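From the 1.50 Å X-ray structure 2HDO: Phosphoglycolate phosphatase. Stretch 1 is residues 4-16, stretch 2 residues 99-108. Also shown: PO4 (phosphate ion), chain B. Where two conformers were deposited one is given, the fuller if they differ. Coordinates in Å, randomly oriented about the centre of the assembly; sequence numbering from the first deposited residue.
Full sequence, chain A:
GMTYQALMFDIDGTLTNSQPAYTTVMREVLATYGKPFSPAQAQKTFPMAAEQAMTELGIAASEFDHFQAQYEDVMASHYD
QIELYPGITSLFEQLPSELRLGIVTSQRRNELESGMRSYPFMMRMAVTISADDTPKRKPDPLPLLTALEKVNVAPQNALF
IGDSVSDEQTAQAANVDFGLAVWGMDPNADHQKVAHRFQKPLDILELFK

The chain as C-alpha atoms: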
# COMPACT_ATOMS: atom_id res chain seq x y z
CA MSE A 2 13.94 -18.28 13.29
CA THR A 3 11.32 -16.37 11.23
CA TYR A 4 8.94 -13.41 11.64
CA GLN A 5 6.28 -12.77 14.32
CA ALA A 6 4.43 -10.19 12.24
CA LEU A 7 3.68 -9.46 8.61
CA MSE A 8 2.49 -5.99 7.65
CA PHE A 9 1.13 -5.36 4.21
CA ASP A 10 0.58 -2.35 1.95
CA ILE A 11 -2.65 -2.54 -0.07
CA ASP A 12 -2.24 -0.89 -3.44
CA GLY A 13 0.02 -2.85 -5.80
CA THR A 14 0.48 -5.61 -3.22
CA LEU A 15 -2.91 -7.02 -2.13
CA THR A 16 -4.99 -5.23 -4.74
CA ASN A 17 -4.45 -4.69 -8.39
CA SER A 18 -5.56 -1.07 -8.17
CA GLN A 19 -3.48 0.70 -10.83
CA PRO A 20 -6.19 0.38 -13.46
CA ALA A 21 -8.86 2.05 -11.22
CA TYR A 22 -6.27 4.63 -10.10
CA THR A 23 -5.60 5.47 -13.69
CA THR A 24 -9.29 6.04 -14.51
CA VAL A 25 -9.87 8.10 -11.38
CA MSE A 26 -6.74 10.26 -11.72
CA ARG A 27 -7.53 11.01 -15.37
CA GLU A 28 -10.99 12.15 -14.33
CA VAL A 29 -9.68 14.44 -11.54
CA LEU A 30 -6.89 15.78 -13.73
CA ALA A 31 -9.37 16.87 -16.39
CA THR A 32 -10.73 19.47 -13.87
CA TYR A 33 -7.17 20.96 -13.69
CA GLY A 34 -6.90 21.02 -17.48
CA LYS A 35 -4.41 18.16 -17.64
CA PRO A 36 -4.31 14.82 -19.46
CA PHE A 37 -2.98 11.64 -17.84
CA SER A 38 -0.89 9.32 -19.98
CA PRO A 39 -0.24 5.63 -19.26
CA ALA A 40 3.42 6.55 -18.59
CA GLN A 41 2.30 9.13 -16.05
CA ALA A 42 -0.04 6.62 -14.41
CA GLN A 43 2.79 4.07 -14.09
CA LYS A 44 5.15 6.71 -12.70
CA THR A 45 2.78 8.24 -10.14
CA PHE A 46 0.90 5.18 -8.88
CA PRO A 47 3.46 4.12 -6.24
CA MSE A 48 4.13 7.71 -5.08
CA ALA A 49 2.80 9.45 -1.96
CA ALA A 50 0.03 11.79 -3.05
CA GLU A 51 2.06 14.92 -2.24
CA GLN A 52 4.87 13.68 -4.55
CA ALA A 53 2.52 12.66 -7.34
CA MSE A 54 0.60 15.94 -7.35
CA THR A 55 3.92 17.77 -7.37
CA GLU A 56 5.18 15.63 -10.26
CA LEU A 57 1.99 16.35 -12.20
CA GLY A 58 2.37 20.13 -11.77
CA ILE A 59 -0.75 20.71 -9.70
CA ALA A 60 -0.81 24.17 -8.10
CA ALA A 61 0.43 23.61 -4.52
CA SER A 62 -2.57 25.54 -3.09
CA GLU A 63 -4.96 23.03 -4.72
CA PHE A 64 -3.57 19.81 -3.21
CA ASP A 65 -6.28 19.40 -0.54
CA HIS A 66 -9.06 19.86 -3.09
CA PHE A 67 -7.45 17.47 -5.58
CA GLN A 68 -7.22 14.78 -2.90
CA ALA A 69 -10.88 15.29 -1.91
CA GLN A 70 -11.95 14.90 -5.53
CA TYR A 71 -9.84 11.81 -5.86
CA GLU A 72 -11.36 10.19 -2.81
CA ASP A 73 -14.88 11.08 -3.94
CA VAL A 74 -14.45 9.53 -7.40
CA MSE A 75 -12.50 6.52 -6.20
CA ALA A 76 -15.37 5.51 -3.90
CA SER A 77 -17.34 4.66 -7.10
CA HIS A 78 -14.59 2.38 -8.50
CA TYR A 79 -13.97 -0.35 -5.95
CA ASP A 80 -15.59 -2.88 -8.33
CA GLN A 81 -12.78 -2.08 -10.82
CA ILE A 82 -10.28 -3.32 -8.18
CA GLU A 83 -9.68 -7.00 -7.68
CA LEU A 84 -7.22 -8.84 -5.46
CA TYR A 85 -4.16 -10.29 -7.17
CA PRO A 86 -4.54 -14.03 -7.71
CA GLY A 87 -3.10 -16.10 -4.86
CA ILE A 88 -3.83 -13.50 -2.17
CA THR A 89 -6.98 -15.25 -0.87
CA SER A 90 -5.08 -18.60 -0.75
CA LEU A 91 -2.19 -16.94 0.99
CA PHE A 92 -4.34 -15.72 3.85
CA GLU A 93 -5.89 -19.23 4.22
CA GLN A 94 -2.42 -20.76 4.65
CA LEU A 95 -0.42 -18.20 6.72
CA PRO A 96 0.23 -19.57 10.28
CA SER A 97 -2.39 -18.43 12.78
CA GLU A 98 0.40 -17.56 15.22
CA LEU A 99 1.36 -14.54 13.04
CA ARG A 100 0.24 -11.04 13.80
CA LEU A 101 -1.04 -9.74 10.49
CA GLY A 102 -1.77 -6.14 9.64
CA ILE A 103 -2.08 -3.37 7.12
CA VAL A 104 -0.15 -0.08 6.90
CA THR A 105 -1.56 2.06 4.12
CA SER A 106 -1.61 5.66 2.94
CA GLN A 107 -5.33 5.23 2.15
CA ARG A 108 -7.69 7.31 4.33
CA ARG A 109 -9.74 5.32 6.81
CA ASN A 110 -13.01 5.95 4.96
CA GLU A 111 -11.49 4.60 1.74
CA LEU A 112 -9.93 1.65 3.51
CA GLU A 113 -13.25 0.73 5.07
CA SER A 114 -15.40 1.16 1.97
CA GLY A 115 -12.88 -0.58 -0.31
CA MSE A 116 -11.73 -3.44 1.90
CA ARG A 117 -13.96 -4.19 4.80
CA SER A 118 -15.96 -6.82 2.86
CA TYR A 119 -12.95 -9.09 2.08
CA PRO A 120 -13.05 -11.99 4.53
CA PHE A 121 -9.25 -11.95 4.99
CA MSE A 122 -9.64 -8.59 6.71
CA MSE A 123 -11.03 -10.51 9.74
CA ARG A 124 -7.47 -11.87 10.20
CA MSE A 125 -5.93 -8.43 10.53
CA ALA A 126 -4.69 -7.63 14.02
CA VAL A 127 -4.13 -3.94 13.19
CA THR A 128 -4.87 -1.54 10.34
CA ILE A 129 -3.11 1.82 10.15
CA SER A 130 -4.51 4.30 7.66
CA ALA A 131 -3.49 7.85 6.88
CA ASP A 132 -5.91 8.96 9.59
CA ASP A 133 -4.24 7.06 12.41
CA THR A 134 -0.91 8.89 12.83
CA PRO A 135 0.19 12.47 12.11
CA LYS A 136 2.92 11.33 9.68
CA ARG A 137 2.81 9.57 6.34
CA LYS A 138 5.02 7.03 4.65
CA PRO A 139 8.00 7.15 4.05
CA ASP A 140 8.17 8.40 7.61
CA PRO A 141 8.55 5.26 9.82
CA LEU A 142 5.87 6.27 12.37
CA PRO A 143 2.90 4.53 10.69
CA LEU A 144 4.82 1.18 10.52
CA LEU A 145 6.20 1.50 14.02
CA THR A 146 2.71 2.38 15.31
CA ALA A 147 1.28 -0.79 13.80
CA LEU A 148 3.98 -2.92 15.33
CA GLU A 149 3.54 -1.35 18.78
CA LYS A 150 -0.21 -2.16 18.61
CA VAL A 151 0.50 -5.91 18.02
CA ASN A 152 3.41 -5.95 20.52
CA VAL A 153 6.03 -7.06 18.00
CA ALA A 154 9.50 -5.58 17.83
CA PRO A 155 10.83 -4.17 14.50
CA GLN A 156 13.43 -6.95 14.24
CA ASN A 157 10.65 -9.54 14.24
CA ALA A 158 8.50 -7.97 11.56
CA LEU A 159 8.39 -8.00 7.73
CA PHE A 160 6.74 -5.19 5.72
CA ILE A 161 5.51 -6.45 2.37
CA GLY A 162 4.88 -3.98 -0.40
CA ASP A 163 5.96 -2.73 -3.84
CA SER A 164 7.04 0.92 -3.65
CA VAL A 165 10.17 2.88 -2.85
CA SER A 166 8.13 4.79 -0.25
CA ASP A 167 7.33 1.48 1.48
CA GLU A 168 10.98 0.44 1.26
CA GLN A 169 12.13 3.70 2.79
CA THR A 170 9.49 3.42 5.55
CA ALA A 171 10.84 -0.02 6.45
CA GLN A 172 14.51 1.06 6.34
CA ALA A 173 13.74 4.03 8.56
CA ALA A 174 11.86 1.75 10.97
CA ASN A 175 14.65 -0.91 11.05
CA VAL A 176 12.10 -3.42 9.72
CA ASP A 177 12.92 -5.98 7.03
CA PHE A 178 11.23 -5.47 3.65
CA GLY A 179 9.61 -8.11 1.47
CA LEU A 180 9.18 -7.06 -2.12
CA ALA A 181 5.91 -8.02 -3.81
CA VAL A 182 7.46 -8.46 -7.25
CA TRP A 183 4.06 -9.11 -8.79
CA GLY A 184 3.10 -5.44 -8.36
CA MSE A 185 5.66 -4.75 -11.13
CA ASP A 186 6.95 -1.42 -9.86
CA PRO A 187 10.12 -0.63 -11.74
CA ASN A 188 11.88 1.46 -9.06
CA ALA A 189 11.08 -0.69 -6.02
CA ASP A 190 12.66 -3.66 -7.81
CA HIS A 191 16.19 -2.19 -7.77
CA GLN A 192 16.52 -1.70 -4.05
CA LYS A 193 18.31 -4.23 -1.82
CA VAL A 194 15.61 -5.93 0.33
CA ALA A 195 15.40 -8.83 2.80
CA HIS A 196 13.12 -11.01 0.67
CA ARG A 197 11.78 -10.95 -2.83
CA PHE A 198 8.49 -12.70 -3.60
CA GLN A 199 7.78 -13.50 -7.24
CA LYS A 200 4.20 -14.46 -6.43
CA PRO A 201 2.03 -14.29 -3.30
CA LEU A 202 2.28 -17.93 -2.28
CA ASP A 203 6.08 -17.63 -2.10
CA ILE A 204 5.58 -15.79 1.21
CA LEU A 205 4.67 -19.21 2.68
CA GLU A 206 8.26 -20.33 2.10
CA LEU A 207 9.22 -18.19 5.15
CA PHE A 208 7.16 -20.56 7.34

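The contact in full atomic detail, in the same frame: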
# COMPACT_ATOMS: atom_id res chain seq x y z
N TYR A 4 9.60 -14.62 11.17
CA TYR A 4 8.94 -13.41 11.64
C TYR A 4 7.72 -13.69 12.54
O TYR A 4 7.04 -14.71 12.37
CB TYR A 4 8.50 -12.60 10.44
CG TYR A 4 9.66 -12.18 9.56
CD1 TYR A 4 10.48 -11.12 9.94
CD2 TYR A 4 9.96 -12.85 8.38
CE1 TYR A 4 11.55 -10.72 9.14
CE2 TYR A 4 11.04 -12.48 7.60
CZ TYR A 4 11.84 -11.43 7.98
OH TYR A 4 12.90 -11.02 7.20
N GLN A 5 7.47 -12.77 13.48
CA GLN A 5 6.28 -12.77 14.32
C GLN A 5 5.12 -11.97 13.73
O GLN A 5 3.96 -12.19 14.10
CB GLN A 5 6.57 -12.20 15.68
CG GLN A 5 7.46 -13.07 16.51
CD GLN A 5 7.98 -12.36 17.76
OE1 GLN A 5 7.30 -11.50 18.31
NE2 GLN A 5 9.19 -12.72 18.20
N ALA A 6 5.44 -11.02 12.85
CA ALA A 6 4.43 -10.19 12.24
C ALA A 6 4.73 -9.95 10.78
O ALA A 6 5.90 -9.80 10.38
CB ALA A 6 4.29 -8.84 12.97
N LEU A 7 3.65 -9.88 10.00
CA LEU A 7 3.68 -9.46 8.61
C LEU A 7 2.74 -8.29 8.45
O LEU A 7 1.57 -8.40 8.78
CB LEU A 7 3.22 -10.57 7.69
CG LEU A 7 3.98 -11.86 7.68
CD1 LEU A 7 3.37 -12.76 6.58
CD2 LEU A 7 5.45 -11.70 7.48
N MSE A 8 3.30 -7.17 8.00
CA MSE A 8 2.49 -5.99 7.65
C MSE A 8 2.47 -5.83 6.17
O MSE A 8 3.49 -6.06 5.53
CB MSE A 8 3.08 -4.74 8.29
CG MSE A 8 3.19 -4.84 9.77
SE MSE A 8 1.45 -4.70 10.65
CE MSE A 8 1.46 -6.40 11.75
N PHE A 9 1.33 -5.45 5.63
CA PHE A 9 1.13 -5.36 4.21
C PHE A 9 0.68 -3.95 3.82
O PHE A 9 -0.16 -3.37 4.49
CB PHE A 9 0.01 -6.30 3.72
CG PHE A 9 0.30 -7.76 3.90
CD1 PHE A 9 0.04 -8.36 5.12
CD2 PHE A 9 0.84 -8.54 2.88
CE1 PHE A 9 0.32 -9.69 5.34
CE2 PHE A 9 1.09 -9.90 3.09
CZ PHE A 9 0.85 -10.46 4.33
N ASP A 10 1.23 -3.45 2.73
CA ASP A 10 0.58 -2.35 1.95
C ASP A 10 -0.60 -2.91 1.15
O ASP A 10 -0.68 -4.11 0.95
CB ASP A 10 1.60 -1.77 0.97
CG ASP A 10 1.30 -0.35 0.62
OD1 ASP A 10 0.31 0.23 1.12
OD2 ASP A 10 2.07 0.18 -0.20
N ILE A 11 -1.52 -2.06 0.68
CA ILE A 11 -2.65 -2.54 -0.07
C ILE A 11 -2.42 -2.40 -1.57
O ILE A 11 -2.36 -3.38 -2.30
CB ILE A 11 -3.96 -1.82 0.34
CG1 ILE A 11 -4.27 -2.13 1.80
CG2 ILE A 11 -5.10 -2.29 -0.54
CD1 ILE A 11 -5.31 -1.23 2.45
N ASP A 12 -2.24 -1.17 -2.00
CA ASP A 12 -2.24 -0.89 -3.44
C ASP A 12 -0.99 -1.41 -4.11
O ASP A 12 0.11 -1.05 -3.71
CB ASP A 12 -2.37 0.62 -3.68
CG ASP A 12 -3.69 1.17 -3.21
OD1 ASP A 12 -4.73 0.85 -3.85
OD2 ASP A 12 -3.68 1.94 -2.20
N GLY A 13 -1.14 -2.24 -5.14
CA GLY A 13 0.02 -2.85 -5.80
C GLY A 13 0.62 -4.05 -5.10
O GLY A 13 1.64 -4.59 -5.54
N THR A 14 -0.02 -4.49 -4.02
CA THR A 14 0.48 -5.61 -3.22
C THR A 14 -0.66 -6.61 -3.00
O THR A 14 -0.61 -7.73 -3.47
CB THR A 14 1.03 -5.14 -1.85
OG1 THR A 14 2.15 -4.26 -2.08
CG2 THR A 14 1.52 -6.33 -1.01
N LEU A 15 -1.72 -6.20 -2.31
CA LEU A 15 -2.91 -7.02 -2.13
C LEU A 15 -3.87 -6.82 -3.29
O LEU A 15 -4.44 -7.79 -3.80
CB LEU A 15 -3.61 -6.66 -0.81
CG LEU A 15 -2.79 -6.84 0.47
CD1 LEU A 15 -3.68 -6.48 1.64
CD2 LEU A 15 -2.26 -8.27 0.59
N THR A 16 -4.08 -5.56 -3.66
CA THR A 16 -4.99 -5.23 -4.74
C THR A 16 -4.29 -4.73 -5.96
O THR A 16 -3.28 -3.99 -5.90
CB THR A 16 -6.02 -4.16 -4.36
OG1 THR A 16 -5.36 -2.99 -3.89
CG2 THR A 16 -6.98 -4.71 -3.29
N LEU A 99 0.92 -15.86 13.49
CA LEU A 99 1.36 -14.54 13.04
C LEU A 99 0.44 -13.42 13.47
O LEU A 99 -0.78 -13.59 13.56
CB LEU A 99 1.44 -14.50 11.53
CG LEU A 99 2.60 -15.23 10.94
CD1 LEU A 99 2.42 -15.37 9.45
CD2 LEU A 99 3.93 -14.50 11.29
N ARG A 100 1.02 -12.26 13.75
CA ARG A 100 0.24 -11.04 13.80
C ARG A 100 0.25 -10.41 12.43
O ARG A 100 1.32 -10.08 11.90
CB ARG A 100 0.74 -10.04 14.86
CG ARG A 100 1.15 -10.60 16.19
CD ARG A 100 0.17 -11.47 16.93
NE ARG A 100 -1.21 -10.98 16.99
CZ ARG A 100 -1.72 -10.13 17.88
NH1 ARG A 100 -0.97 -9.55 18.82
NH2 ARG A 100 -3.02 -9.85 17.82
N LEU A 101 -0.92 -10.28 11.83
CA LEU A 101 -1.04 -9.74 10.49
C LEU A 101 -1.61 -8.32 10.59
O LEU A 101 -2.47 -8.03 11.44
CB LEU A 101 -1.96 -10.61 9.61
CG LEU A 101 -1.59 -12.09 9.42
CD1 LEU A 101 -2.58 -12.72 8.50
CD2 LEU A 101 -0.18 -12.25 8.89
N GLY A 102 -1.14 -7.43 9.73
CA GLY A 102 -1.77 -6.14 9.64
C GLY A 102 -1.53 -5.42 8.31
O GLY A 102 -0.81 -5.89 7.40
N ILE A 103 -2.11 -4.23 8.27
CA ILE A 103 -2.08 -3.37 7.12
C ILE A 103 -1.53 -1.99 7.54
O ILE A 103 -1.90 -1.43 8.57
CB ILE A 103 -3.49 -3.23 6.52
CG1 ILE A 103 -3.83 -4.53 5.79
CG2 ILE A 103 -3.55 -2.00 5.56
CD1 ILE A 103 -5.15 -4.54 5.15
N VAL A 104 -0.64 -1.44 6.73
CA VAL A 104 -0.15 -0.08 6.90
C VAL A 104 -0.24 0.60 5.55
O VAL A 104 0.52 0.29 4.62
CB VAL A 104 1.35 -0.06 7.39
CG1 VAL A 104 1.84 1.37 7.55
CG2 VAL A 104 1.52 -0.88 8.61
N THR A 105 -1.19 1.51 5.43
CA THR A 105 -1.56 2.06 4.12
C THR A 105 -1.65 3.58 4.21
O THR A 105 -1.98 4.14 5.24
CB THR A 105 -2.91 1.47 3.61
OG1 THR A 105 -3.25 2.00 2.30
CG2 THR A 105 -4.07 1.76 4.56
N SER A 106 -1.42 4.22 3.07
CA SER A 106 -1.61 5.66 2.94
C SER A 106 -3.06 5.99 2.60
O SER A 106 -3.43 7.17 2.55
CB SER A 106 -0.65 6.21 1.89
OG SER A 106 -0.93 5.68 0.60
N GLN A 107 -3.89 4.98 2.35
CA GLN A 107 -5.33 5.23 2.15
C GLN A 107 -5.96 5.86 3.39
O GLN A 107 -5.56 5.55 4.48
CB GLN A 107 -6.05 3.93 1.87
CG GLN A 107 -5.69 3.31 0.54
CD GLN A 107 -6.51 2.11 0.20
OE1 GLN A 107 -7.52 1.84 0.84
NE2 GLN A 107 -6.09 1.36 -0.83
N ARG A 108 -6.93 6.77 3.20
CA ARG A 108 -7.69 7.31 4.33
C ARG A 108 -8.59 6.22 4.89
O ARG A 108 -8.92 5.26 4.22
CB ARG A 108 -8.55 8.52 3.88
CG ARG A 108 -7.71 9.79 3.51
CD ARG A 108 -7.41 10.67 4.72
NE ARG A 108 -8.53 11.54 5.09
P PO4 B . -0.94 2.13 -0.21
O1 PO4 B . -0.12 2.84 0.90
O2 PO4 B . -1.95 1.02 0.15
O3 PO4 B . 0.08 1.53 -1.21
O4 PO4 B . -1.75 3.20 -0.95
O HOH W 1 -6.87 -0.76 -3.24

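Two parallel strands, 6-9 and 100-104, lie side by side, their axes crossing at -26° and approaching to 4.5 Å; the two stretches bury 800 Å² between them. The ladder is regular: Arg 100 N donates to Gln 5 O (3.0 Å), Leu 7 N to Arg 100 O (3.0 Å), Gly 102 N to Leu 7 O (3.0 Å), Phe 9 N to Gly 102 O (2.8 Å) and Val 104 N to Phe 9 O (3.0 Å). CA-H...O contacts, such as Ala 6 CA to Arg 100 O at 3.1 Å, lie between these rungs.

The clearest fit of bump into hollow lies on the sheet face that carries Ala 6, Met 8 and Arg 100. Gly 102, paired with Met 8, leaves a gap here, and the selenomethionine side chain of Met 8 bends over it. An ideal CB on Gly 102 would lie 2.8 Å from Met 8 SE, a clash, so the bare backbone makes the room. From SE the Met 8 tip turns back along the strands, CE resting 3.7 Å from Arg 100 O and 3.8 Å from Leu 101 C, while Met 8 CB meets Val 104 CG2 at 4.2 Å. At the start of the ladder the small Ala 6 sits beside Arg 100 (CB to CB 4.2 Å), whose side-chain end leads away.

The other face is a row of interlocking apolar groups. Leu 7 CB packs on Leu 101 CD2 and Leu 7 CD1 on Leu 99 CD1, each at 4.0 Å. Leu 99 also reaches across to stretch 1 with CD2, which comes to 3.3 Å from Tyr 4 O. The Phe 9 ring presents its edge to Leu 101 CD2, 4.4 Å from Phe 9 CE1. Beyond the strand, Ile 11 CD1 rests against both Ile 103 CG2 (3.7 Å) and Thr 105 CB (3.8 Å), and Leu 15 CD1 touches Ile 103 CD1 at 4.3 Å.

Past the ladder the loops hold a phosphate ion between them. Ile 11 N (3.2 Å), Asp 12 N (3.1 Å) and Thr 105 OG1 (2.7 Å) all donate to PO4 O2; Ser 106 N donates to PO4 O1 (2.9 Å). Asp 10 OD1 is 2.6 Å from PO4 P, too close for an ordinary non-bonded contact. Alongside, Gln 107 NE2 donates to Asp 12 OD2 at 2.8 Å with a nearly straight angle of 175°, clasping the loops, and Gln 107 N is itself held by Thr 105 OG1 at 3.0 Å. Water 1 joins Asp 12 OD1 (2.7 Å) and Thr 16 OG1 (2.8 Å).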